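Local coordinates for copper induced nitroreductase D (Lactococcus lactis, PDB 2WQF), which binds flavin mononucleotide, is induced by copper and probably acts as a nitroreductase in defence against oxidative stress, at residues Tyr14-Glu23 with Asp90-Thr98; Lys58-Leu68 with Tyr153-Glu164. All coordinates share one frame; numbering follows the deposited sequence.

How the interactions relate
From the N terminus the chain passes first through 14-23, with strand 16-17 near its start, then through helix 23-35 and strand 46-52 into helix 53-73, which carries 58-68. Next comes 90-98, which closes the loop of interaction 1 where helix 88-93 leads through a short turn into strand 97-104. The loop of interaction 2 closes last, when 153-164 packs on helix 53-73. The segments alternate along the chain, so the two loops cross. They also touch: K93 NZ forms a salt bridge with D61 OD2, T98 OG1 probably hydrogen-bonds W60 NE1, and F92 packs on W60 and Y153. Together they tie helices 53-73, 88-93 and 158-164 to the antiparallel sheet.

Interaction 1. Residues Tyr14-Glu23 with Asp90-Thr98; sequences YALGRNVQDE and DGFKAAFGT. With FMN (flavin mononucleotide), chain B.
R18 and V20 grip the turn between helix 88-93 and strand 97-104, in the FMN-binding fold of the nitroreductase family; the loop 14-23 includes the short edge strand 16-17. The projecting ring is F96, roofed by V20 over one face and met at its edge by E23. V20 CG2 lies 3.6 Å from F96 CG, while the E23 carboxylate has its plane 86° from that of the ring, with E23 CD 3.6 Å from F96 CZ. F96 CG stands anti to its own nitrogen (chi1 -175°), which carries the ring out beneath V20. Trimming this ring to an alanine would probably open a gap under V20 and leave the E23 side chain without the edge it rests on. Further along, the small bump of A95 CB meets L16 CB at 3.8 Å. The arm of R18, extended from CG to NE, reaches across the backbone carbonyls of K93 to A95: NE donates to A95 O at 3.0 Å from above the carbonyl plane, and NH2 to K93 O at 2.7 Å. NH2 also pairs with D57 of helix 53-73. One water donates to both Y14 O and G91 O; a second accepts from L16 N and probably donates to G91 O. At the far end the Y14 ring comes near F92, and Y14 OH donates to FMN O2 at 2.6 Å, with O2 lying in the plane of the ring.

Interaction 2. Residues Lys58-Leu68 with Tyr153-Glu164; sequences KLWDEIVAPEL and YNPLIDEAVAKE
K58 and E164 close one end of this contact with a salt bridge, K58 NZ to E164 OE2 at 2.9 Å. The two side chains come from opposite directions, and the ammonium meets the carboxylate from above its plane, 48° out of it. K58 is stretched out, whereas E164 bends at chi2 (61°), which turns its carboxylate back toward the lysine. At the other end the polar link is indirect: a water donates both to E67 OE1 (3.1 Å) and to the backbone oxygen L156 O (2.7 Å), so the carboxylate and the turn carbonyl, 3.6 Å apart, share one donor. The buried indole N-H of W60 probably finds its acceptor elsewhere, at T98 OG1, while the backbone N of Y153 is held by Q176. Between these polar ends the packing is apolar. I63 CG2 presses on A160 CB at 3.6 Å and also meets I157 CB, while L59 CD1 touches V161 CG2. V64 CG1 sits over the centre of the Y153 ring in a CH-pi contact, 4.1 Å from its centroid; W60 presents its edge to Y153 CE2, and L68 CD2 reaches Y153 CE1. The type I turn from P155 to D158, preceded by a cis peptide bond at P155, leads into helix 158-164, whose axis comes within 9.8 Å of that of segment 58-68 of helix 53-73, their directions 150° apart. V161 and L59 face strand 97-104, I157 rests on L173 of strand 171-182, and V64 and Y153 reach helix 88-93, so this helix pair lies against the central sheet.

Interaction 1. Residues Tyr14-Glu23 with Asp90-Thr98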
loop_
_atom_site.group_PDB
_atom_site.type_symbol
_atom_site.label_atom_id
_atom_site.label_comp_id
_atom_site.label_asym_id
_atom_site.label_seq_id
_atom_site.Cartn_x
_atom_site.Cartn_y
_atom_site.Cartn_z
ATOM N N TYR A 14 -4.940 2.212 19.795
ATOM C CA TYR A 14 -6.128 1.462 20.189
ATOM C C TYR A 14 -7.063 2.268 21.088
ATOM O O TYR A 14 -8.274 2.029 21.078
ATOM C CB TYR A 14 -5.738 0.147 20.884
ATOM C CG TYR A 14 -5.143 -0.856 19.904
ATOM C CD1 TYR A 14 -5.886 -1.301 18.799
ATOM C CD2 TYR A 14 -3.834 -1.312 20.046
ATOM C CE1 TYR A 14 -5.360 -2.208 17.908
ATOM C CE2 TYR A 14 -3.289 -2.231 19.153
ATOM C CZ TYR A 14 -4.046 -2.667 18.082
ATOM O OH TYR A 14 -3.500 -3.594 17.199
ATOM N N ALA A 15 -6.506 3.209 21.857
ATOM C CA ALA A 15 -7.284 4.001 22.800
ATOM C C ALA A 15 -7.743 5.260 22.097
ATOM O O ALA A 15 -6.997 6.253 22.007
ATOM C CB ALA A 15 -6.455 4.342 24.049
ATOM N N LEU A 16 -8.974 5.204 21.609
ATOM C CA LEU A 16 -9.527 6.249 20.751
ATOM C C LEU A 16 -10.802 6.825 21.346
ATOM O O LEU A 16 -11.607 6.108 21.965
ATOM C CB LEU A 16 -9.797 5.705 19.335
ATOM C CG LEU A 16 -8.572 5.292 18.525
ATOM C CD1 LEU A 16 -9.027 4.603 17.246
ATOM C CD2 LEU A 16 -7.643 6.476 18.206
ATOM N N GLY A 17 -11.000 8.123 21.137
ATOM C CA GLY A 17 -12.204 8.786 21.600
ATOM C C GLY A 17 -12.837 9.637 20.518
ATOM O O GLY A 17 -12.507 9.510 19.316
ATOM N N ARG A 18 -13.729 10.534 20.944
ATOM C CA ARG A 18 -14.542 11.300 20.012
ATOM C C ARG A 18 -14.288 12.804 20.080
ATOM O O ARG A 18 -15.100 13.604 19.609
ATOM C CB ARG A 18 -16.011 10.987 20.269
ATOM C CG ARG A 18 -16.270 9.518 20.088
ATOM C CD ARG A 18 -17.734 9.158 20.112
ATOM N NE ARG A 18 -17.931 7.747 19.829
ATOM C CZ ARG A 18 -19.104 7.130 19.883
ATOM N NH1 ARG A 18 -20.191 7.804 20.233
ATOM N NH2 ARG A 18 -19.185 5.841 19.599
ATOM N N ASN A 19 -13.124 13.176 20.603
ATOM C CA ASN A 19 -12.729 14.577 20.727
ATOM C C ASN A 19 -12.161 15.081 19.406
ATOM O O ASN A 19 -10.967 15.362 19.279
ATOM C CB ASN A 19 -11.728 14.721 21.887
ATOM C CG ASN A 19 -11.283 16.139 22.124
ATOM O OD1 ASN A 19 -12.010 17.116 21.848
ATOM N ND2 ASN A 19 -10.083 16.264 22.679
ATOM N N VAL A 20 -13.049 15.165 18.420
ATOM C CA VAL A 20 -12.690 15.508 17.041
ATOM C C VAL A 20 -13.314 16.849 16.718
ATOM O O VAL A 20 -14.531 17.023 16.795
ATOM C CB VAL A 20 -13.171 14.416 16.043
ATOM C CG1 VAL A 20 -12.952 14.855 14.578
ATOM C CG2 VAL A 20 -12.482 13.095 16.331
ATOM N N GLN A 21 -12.465 17.815 16.395
ATOM C CA GLN A 21 -12.877 19.211 16.293
ATOM C C GLN A 21 -13.587 19.585 15.004
ATOM O O GLN A 21 -14.528 20.388 15.018
ATOM C CB GLN A 21 -11.675 20.131 16.512
ATOM C CG GLN A 21 -11.093 19.989 17.911
ATOM C CD GLN A 21 -9.941 20.933 18.144
ATOM O OE1 GLN A 21 -10.049 22.119 17.901
ATOM N NE2 GLN A 21 -8.839 20.405 18.650
ATOM N N ASP A 22 -13.155 19.004 13.889
ATOM C CA ASP A 22 -13.618 19.448 12.585
ATOM C C ASP A 22 -13.835 18.227 11.693
ATOM O O ASP A 22 -12.952 17.803 10.934
ATOM C CB ASP A 22 -12.605 20.438 12.002
ATOM C CG ASP A 22 -13.082 21.109 10.715
ATOM O OD1 ASP A 22 -14.067 20.642 10.119
ATOM O OD2 ASP A 22 -12.442 22.092 10.293
ATOM N N GLU A 23 -15.012 17.641 11.800
ATOM C CA GLU A 23 -15.336 16.431 11.052
ATOM C C GLU A 23 -15.288 16.653 9.523
ATOM O O GLU A 23 -14.880 15.770 8.764
ATOM C CB GLU A 23 -16.680 15.816 11.496
ATOM C CG GLU A 23 -17.532 16.601 12.500
ATOM C CD GLU A 23 -18.671 15.773 13.152
ATOM O OE1 GLU A 23 -18.899 15.943 14.371
ATOM O OE2 GLU A 23 -19.341 14.966 12.463
ATOM N N ASP A 90 -15.779 -2.773 22.483
ATOM C CA ASP A 90 -16.162 -1.487 23.051
ATOM C C ASP A 90 -15.131 -0.403 22.741
ATOM O O ASP A 90 -15.487 0.755 22.568
ATOM C CB ASP A 90 -16.361 -1.581 24.560
ATOM C CG ASP A 90 -17.494 -2.524 24.939
ATOM O OD1 ASP A 90 -18.632 -2.325 24.454
ATOM O OD2 ASP A 90 -17.243 -3.467 25.719
ATOM N N GLY A 91 -13.857 -0.786 22.717
ATOM C CA GLY A 91 -12.815 0.150 22.389
ATOM C C GLY A 91 -12.908 0.614 20.941
ATOM O O GLY A 91 -12.575 1.753 20.611
ATOM N N PHE A 92 -13.361 -0.265 20.053
ATOM C CA PHE A 92 -13.535 0.137 18.662
ATOM C C PHE A 92 -14.753 1.046 18.553
ATOM O O PHE A 92 -14.695 2.079 17.902
ATOM C CB PHE A 92 -13.670 -1.080 17.741
ATOM C CG PHE A 92 -12.467 -1.945 17.720
ATOM C CD1 PHE A 92 -11.206 -1.394 17.626
ATOM C CD2 PHE A 92 -12.591 -3.324 17.760
ATOM C CE1 PHE A 92 -10.087 -2.199 17.590
ATOM C CE2 PHE A 92 -11.483 -4.138 17.729
ATOM C CZ PHE A 92 -10.228 -3.573 17.654
ATOM N N LYS A 93 -15.849 0.679 19.216
ATOM C CA LYS A 93 -17.064 1.509 19.229
ATOM C C LYS A 93 -16.811 2.914 19.774
ATOM O O LYS A 93 -17.344 3.887 19.242
ATOM C CB LYS A 93 -18.183 0.840 20.044
ATOM C CG LYS A 93 -19.480 1.631 20.015
ATOM C CD LYS A 93 -20.605 0.966 20.810
ATOM C CE LYS A 93 -21.444 2.023 21.494
ATOM N NZ LYS A 93 -22.471 1.456 22.394
ATOM N N ALA A 94 -16.015 3.007 20.843
ATOM C CA ALA A 94 -15.732 4.272 21.498
ATOM C C ALA A 94 -15.044 5.303 20.598
ATOM O O ALA A 94 -15.039 6.498 20.914
ATOM C CB ALA A 94 -14.896 4.021 22.747
ATOM N N ALA A 95 -14.466 4.852 19.484
ATOM C CA ALA A 95 -13.811 5.740 18.529
ATOM C C ALA A 95 -14.830 6.667 17.855
ATOM O O ALA A 95 -16.035 6.450 17.931
ATOM C CB ALA A 95 -13.070 4.911 17.483
ATOM N N PHE A 96 -14.336 7.679 17.162
ATOM C CA PHE A 96 -15.210 8.624 16.448
ATOM C C PHE A 96 -15.865 7.997 15.221
ATOM O O PHE A 96 -17.006 8.290 14.889
ATOM C CB PHE A 96 -14.404 9.853 16.011
ATOM C CG PHE A 96 -15.233 10.928 15.383
ATOM C CD1 PHE A 96 -15.971 11.795 16.161
ATOM C CD2 PHE A 96 -15.223 11.113 14.012
ATOM C CE1 PHE A 96 -16.726 12.801 15.603
ATOM C CE2 PHE A 96 -15.979 12.110 13.447
ATOM C CZ PHE A 96 -16.723 12.958 14.246
ATOM N N GLY A 97 -15.129 7.141 14.522
ATOM C CA GLY A 97 -15.657 6.561 13.302
ATOM C C GLY A 97 -14.873 5.367 12.816
ATOM O O GLY A 97 -13.839 4.996 13.395
ATOM N N THR A 98 -15.358 4.798 11.716
ATOM C CA THR A 98 -14.729 3.646 11.059
ATOM C C THR A 98 -14.776 3.900 9.553
ATOM O O THR A 98 -15.822 4.233 8.991
ATOM C CB THR A 98 -15.397 2.290 11.399
ATOM O OG1 THR A 98 -15.413 2.110 12.817
ATOM C CG2 THR A 98 -14.638 1.143 10.810
HETATM N N1 FMN B . -3.702 -4.372 13.599
HETATM C C2 FMN B . -4.876 -4.900 14.308
HETATM O O2 FMN B . -5.089 -4.574 15.453
HETATM N N3 FMN B . -5.702 -5.861 13.638
HETATM C C4 FMN B . -5.467 -6.283 12.343
HETATM O O4 FMN B . -6.252 -7.015 11.807
HETATM C C4A FMN B . -4.282 -5.773 11.645
HETATM N N5 FMN B . -3.951 -6.138 10.452
HETATM C C5A FMN B . -2.973 -5.298 9.688
HETATM C C6 FMN B . -2.870 -5.490 8.204
HETATM C C7 FMN B . -2.074 -4.733 7.459
HETATM C C7M FMN B . -1.986 -4.996 5.972
HETATM C C8 FMN B . -1.279 -3.636 8.134
HETATM C C8M FMN B . -0.418 -2.711 7.293
HETATM C C9 FMN B . -1.335 -3.465 9.460
HETATM C C9A FMN B . -2.238 -4.333 10.299
HETATM N N10 FMN B . -2.328 -4.209 11.720
HETATM C C10 FMN B . -3.427 -4.778 12.366
HETATM C "C1'" FMN B . -1.513 -3.246 12.449
HETATM C "C2'" FMN B . -0.059 -3.706 12.512
HETATM O "O2'" FMN B . 0.052 -4.753 13.441
HETATM C "C3'" FMN B . 0.796 -2.492 12.882
HETATM O "O3'" FMN B . 0.705 -1.620 11.772
HETATM C "C4'" FMN B . 2.266 -2.897 13.091
HETATM O "O4'" FMN B . 2.393 -3.678 14.270
HETATM C "C5'" FMN B . 3.191 -1.686 13.182
HETATM O "O5'" FMN B . 2.752 -0.855 14.248
HETATM P P FMN B . 2.316 0.688 13.949
HETATM O O1P FMN B . 3.405 1.373 13.227
HETATM O O2P FMN B . 0.994 0.658 13.091
HETATM O O3P FMN B . 2.046 1.321 15.382
HETATM O O HOH W 1 -10.052 1.523 19.067
HETATM O O HOH W 2 -11.209 3.395 22.294
#

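Interaction 2. Residues Lys58-Leu68 with Tyr153-Glu164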
loop_
_atom_site.group_PDB
_atom_site.type_symbol
_atom_site.label_atom_id
_atom_site.label_comp_id
_atom_site.label_asym_id
_atom_site.label_seq_id
_atom_site.Cartn_x
_atom_site.Cartn_y
_atom_site.Cartn_z
ATOM N N LYS A 58 -23.788 1.708 15.344
ATOM C CA LYS A 58 -24.527 0.601 14.735
ATOM C C LYS A 58 -23.597 -0.477 14.201
ATOM O O LYS A 58 -23.859 -1.669 14.356
ATOM C CB LYS A 58 -25.437 1.116 13.611
ATOM C CG LYS A 58 -26.238 0.048 12.899
ATOM C CD LYS A 58 -27.451 0.664 12.201
ATOM C CE LYS A 58 -28.562 -0.356 11.968
ATOM N NZ LYS A 58 -29.828 0.277 11.465
ATOM N N LEU A 59 -22.520 -0.072 13.547
ATOM C CA LEU A 59 -21.570 -1.034 12.997
ATOM C C LEU A 59 -21.095 -1.973 14.094
ATOM O O LEU A 59 -21.139 -3.196 13.943
ATOM C CB LEU A 59 -20.357 -0.338 12.381
ATOM C CG LEU A 59 -19.236 -1.298 11.952
ATOM C CD1 LEU A 59 -19.706 -2.212 10.832
ATOM C CD2 LEU A 59 -18.030 -0.521 11.512
ATOM N N TRP A 60 -20.639 -1.414 15.197
ATOM C CA TRP A 60 -20.016 -2.243 16.231
ATOM C C TRP A 60 -21.036 -3.007 17.091
ATOM O O TRP A 60 -20.840 -4.192 17.400
ATOM C CB TRP A 60 -19.016 -1.406 17.056
ATOM C CG TRP A 60 -17.892 -0.990 16.152
ATOM C CD1 TRP A 60 -17.751 0.204 15.506
ATOM C CD2 TRP A 60 -16.784 -1.810 15.721
ATOM N NE1 TRP A 60 -16.626 0.180 14.722
ATOM C CE2 TRP A 60 -16.028 -1.046 14.821
ATOM C CE3 TRP A 60 -16.384 -3.125 15.996
ATOM C CZ2 TRP A 60 -14.878 -1.536 14.208
ATOM C CZ3 TRP A 60 -15.248 -3.602 15.398
ATOM C CH2 TRP A 60 -14.494 -2.802 14.516
ATOM N N ASP A 61 -22.138 -2.362 17.451
ATOM C CA ASP A 61 -23.090 -2.984 18.355
ATOM C C ASP A 61 -24.017 -3.950 17.649
ATOM O O ASP A 61 -24.365 -4.992 18.196
ATOM C CB ASP A 61 -23.955 -1.926 19.030
ATOM C CG ASP A 61 -23.298 -1.315 20.247
ATOM O OD1 ASP A 61 -22.322 -1.879 20.788
ATOM O OD2 ASP A 61 -23.783 -0.253 20.657
ATOM N N GLU A 62 -24.416 -3.599 16.428
ATOM C CA GLU A 62 -25.486 -4.304 15.751
ATOM C C GLU A 62 -24.992 -5.211 14.644
ATOM O O GLU A 62 -25.725 -6.091 14.191
ATOM C CB GLU A 62 -26.496 -3.300 15.192
ATOM C CG GLU A 62 -27.152 -2.444 16.271
ATOM C CD GLU A 62 -28.362 -1.691 15.763
ATOM O OE1 GLU A 62 -29.110 -2.263 14.940
ATOM O OE2 GLU A 62 -28.570 -0.539 16.190
ATOM N N ILE A 63 -23.745 -5.023 14.221
ATOM C CA ILE A 63 -23.169 -5.888 13.193
ATOM C C ILE A 63 -21.960 -6.671 13.680
ATOM O O ILE A 63 -21.987 -7.898 13.690
ATOM C CB ILE A 63 -22.834 -5.091 11.895
ATOM C CG1 ILE A 63 -24.121 -4.530 11.300
ATOM C CG2 ILE A 63 -22.099 -5.955 10.878
ATOM C CD1 ILE A 63 -23.928 -3.632 10.068
ATOM N N VAL A 64 -20.894 -6.011 14.106
ATOM C CA VAL A 64 -19.681 -6.763 14.416
ATOM C C VAL A 64 -19.875 -7.693 15.618
ATOM O O VAL A 64 -19.539 -8.870 15.557
ATOM C CB VAL A 64 -18.472 -5.856 14.642
ATOM C CG1 VAL A 64 -17.249 -6.702 14.928
ATOM C CG2 VAL A 64 -18.221 -4.970 13.432
ATOM N N ALA A 65 -20.416 -7.166 16.711
ATOM C CA ALA A 65 -20.598 -7.963 17.924
ATOM C C ALA A 65 -21.458 -9.218 17.683
ATOM O O ALA A 65 -21.030 -10.334 17.999
ATOM C CB ALA A 65 -21.188 -7.100 19.053
ATOM N N PRO A 66 -22.664 -9.049 17.108
ATOM C CA PRO A 66 -23.474 -10.251 16.859
ATOM C C PRO A 66 -22.842 -11.237 15.866
ATOM O O PRO A 66 -22.951 -12.441 16.081
ATOM C CB PRO A 66 -24.784 -9.686 16.297
ATOM C CG PRO A 66 -24.815 -8.258 16.743
ATOM C CD PRO A 66 -23.403 -7.816 16.796
ATOM N N GLU A 67 -22.206 -10.748 14.805
ATOM C CA GLU A 67 -21.587 -11.637 13.819
ATOM C C GLU A 67 -20.429 -12.416 14.435
ATOM O O GLU A 67 -20.240 -13.603 14.139
ATOM C CB GLU A 67 -21.092 -10.843 12.605
ATOM C CG GLU A 67 -22.209 -10.253 11.736
ATOM C CD GLU A 67 -22.848 -11.279 10.829
ATOM O OE1 GLU A 67 -22.455 -12.463 10.901
ATOM O OE2 GLU A 67 -23.736 -10.902 10.036
ATOM N N LEU A 68 -19.660 -11.741 15.289
ATOM C CA LEU A 68 -18.545 -12.362 15.987
ATOM C C LEU A 68 -19.051 -13.414 16.983
ATOM O O LEU A 68 -18.524 -14.531 17.051
ATOM C CB LEU A 68 -17.728 -11.284 16.703
ATOM C CG LEU A 68 -16.242 -11.544 16.921
ATOM C CD1 LEU A 68 -15.577 -11.962 15.640
ATOM C CD2 LEU A 68 -15.569 -10.292 17.481
ATOM N N TYR A 153 -12.441 -7.613 10.134
ATOM C CA TYR A 153 -13.621 -8.425 10.458
ATOM C C TYR A 153 -14.347 -8.863 9.186
ATOM O O TYR A 153 -15.405 -9.471 9.251
ATOM C CB TYR A 153 -14.538 -7.653 11.409
ATOM C CG TYR A 153 -13.932 -7.555 12.787
ATOM C CD1 TYR A 153 -13.897 -8.662 13.624
ATOM C CD2 TYR A 153 -13.370 -6.375 13.234
ATOM C CE1 TYR A 153 -13.328 -8.591 14.877
ATOM C CE2 TYR A 153 -12.806 -6.285 14.487
ATOM C CZ TYR A 153 -12.779 -7.398 15.304
ATOM O OH TYR A 153 -12.212 -7.306 16.561
ATOM N N ASN A 154 -13.755 -8.552 8.028
ATOM C CA ASN A 154 -14.110 -9.189 6.764
ATOM C C ASN A 154 -13.534 -10.614 6.764
ATOM O O ASN A 154 -12.423 -10.820 7.306
ATOM C CB ASN A 154 -13.539 -8.379 5.594
ATOM C CG ASN A 154 -12.056 -8.086 5.760
ATOM O OD1 ASN A 154 -11.669 -7.315 6.630
ATOM N ND2 ASN A 154 -11.219 -8.754 4.985
ATOM N N PRO A 155 -14.254 -11.593 6.162
ATOM C CA PRO A 155 -15.528 -11.438 5.448
ATOM C C PRO A 155 -16.765 -11.582 6.326
ATOM O O PRO A 155 -17.856 -11.572 5.795
ATOM C CB PRO A 155 -15.522 -12.612 4.457
ATOM C CG PRO A 155 -14.385 -13.489 4.827
ATOM C CD PRO A 155 -13.768 -12.985 6.087
ATOM N N LEU A 156 -16.594 -11.708 7.637
ATOM C CA LEU A 156 -17.701 -12.011 8.542
ATOM C C LEU A 156 -18.828 -10.989 8.453
ATOM O O LEU A 156 -20.009 -11.352 8.467
ATOM C CB LEU A 156 -17.180 -12.091 9.981
ATOM C CG LEU A 156 -16.638 -13.435 10.467
ATOM C CD1 LEU A 156 -15.575 -13.991 9.522
ATOM C CD2 LEU A 156 -16.087 -13.276 11.880
ATOM N N ILE A 157 -18.463 -9.707 8.363
ATOM C CA ILE A 157 -19.444 -8.620 8.416
ATOM C C ILE A 157 -19.873 -8.106 7.056
ATOM O O ILE A 157 -20.706 -7.210 6.982
ATOM C CB ILE A 157 -18.920 -7.430 9.237
ATOM C CG1 ILE A 157 -17.709 -6.792 8.559
ATOM C CG2 ILE A 157 -18.549 -7.899 10.651
ATOM C CD1 ILE A 157 -17.258 -5.523 9.250
ATOM N N ASP A 158 -19.327 -8.682 5.987
ATOM C CA ASP A 158 -19.514 -8.135 4.639
ATOM C C ASP A 158 -20.988 -7.983 4.235
ATOM O O ASP A 158 -21.394 -6.931 3.740
ATOM C CB ASP A 158 -18.843 -9.033 3.588
ATOM C CG ASP A 158 -17.342 -9.040 3.676
ATOM O OD1 ASP A 158 -16.785 -8.663 4.721
ATOM O OD2 ASP A 158 -16.714 -9.434 2.666
ATOM N N GLU A 159 -21.755 -9.062 4.381
ATOM C CA GLU A 159 -23.171 -9.077 4.000
ATOM C C GLU A 159 -23.980 -8.024 4.758
ATOM O O GLU A 159 -24.786 -7.307 4.169
ATOM C CB GLU A 159 -23.788 -10.466 4.255
ATOM N N ALA A 160 -23.776 -7.944 6.074
ATOM C CA ALA A 160 -24.585 -7.071 6.917
ATOM C C ALA A 160 -24.270 -5.609 6.620
ATOM O O ALA A 160 -25.144 -4.740 6.644
ATOM C CB ALA A 160 -24.337 -7.390 8.391
ATOM N N VAL A 161 -22.999 -5.338 6.342
ATOM C CA VAL A 161 -22.583 -3.988 6.017
ATOM C C VAL A 161 -23.188 -3.579 4.674
ATOM O O VAL A 161 -23.720 -2.477 4.541
ATOM C CB VAL A 161 -21.031 -3.855 5.992
ATOM C CG1 VAL A 161 -20.595 -2.557 5.302
ATOM C CG2 VAL A 161 -20.472 -3.957 7.423
ATOM N N ALA A 162 -23.116 -4.466 3.684
ATOM C CA ALA A 162 -23.643 -4.142 2.342
ATOM C C ALA A 162 -25.145 -3.886 2.379
ATOM O O ALA A 162 -25.649 -3.024 1.672
ATOM C CB ALA A 162 -23.345 -5.252 1.347
ATOM N N LYS A 163 -25.855 -4.644 3.202
ATOM C CA LYS A 163 -27.300 -4.482 3.324
ATOM C C LYS A 163 -27.664 -3.193 4.054
ATOM O O LYS A 163 -28.508 -2.420 3.596
ATOM C CB LYS A 163 -27.881 -5.673 4.083
ATOM C CG LYS A 163 -29.363 -5.537 4.384
ATOM C CD LYS A 163 -29.902 -6.781 5.063
ATOM C CE LYS A 163 -31.371 -6.630 5.430
ATOM N NZ LYS A 163 -31.881 -7.823 6.160
ATOM N N GLU A 164 -27.026 -2.958 5.195
ATOM C CA GLU A 164 -27.353 -1.795 6.004
ATOM C C GLU A 164 -27.120 -0.474 5.248
ATOM O O GLU A 164 -27.899 0.471 5.369
ATOM C CB GLU A 164 -26.530 -1.820 7.285
ATOM C CG GLU A 164 -26.757 -0.623 8.160
ATOM C CD GLU A 164 -28.194 -0.506 8.619
ATOM O OE1 GLU A 164 -28.863 -1.552 8.803
ATOM O OE2 GLU A 164 -28.651 0.641 8.800
HETATM O O HOH W 3 -21.061 -13.791 8.470
#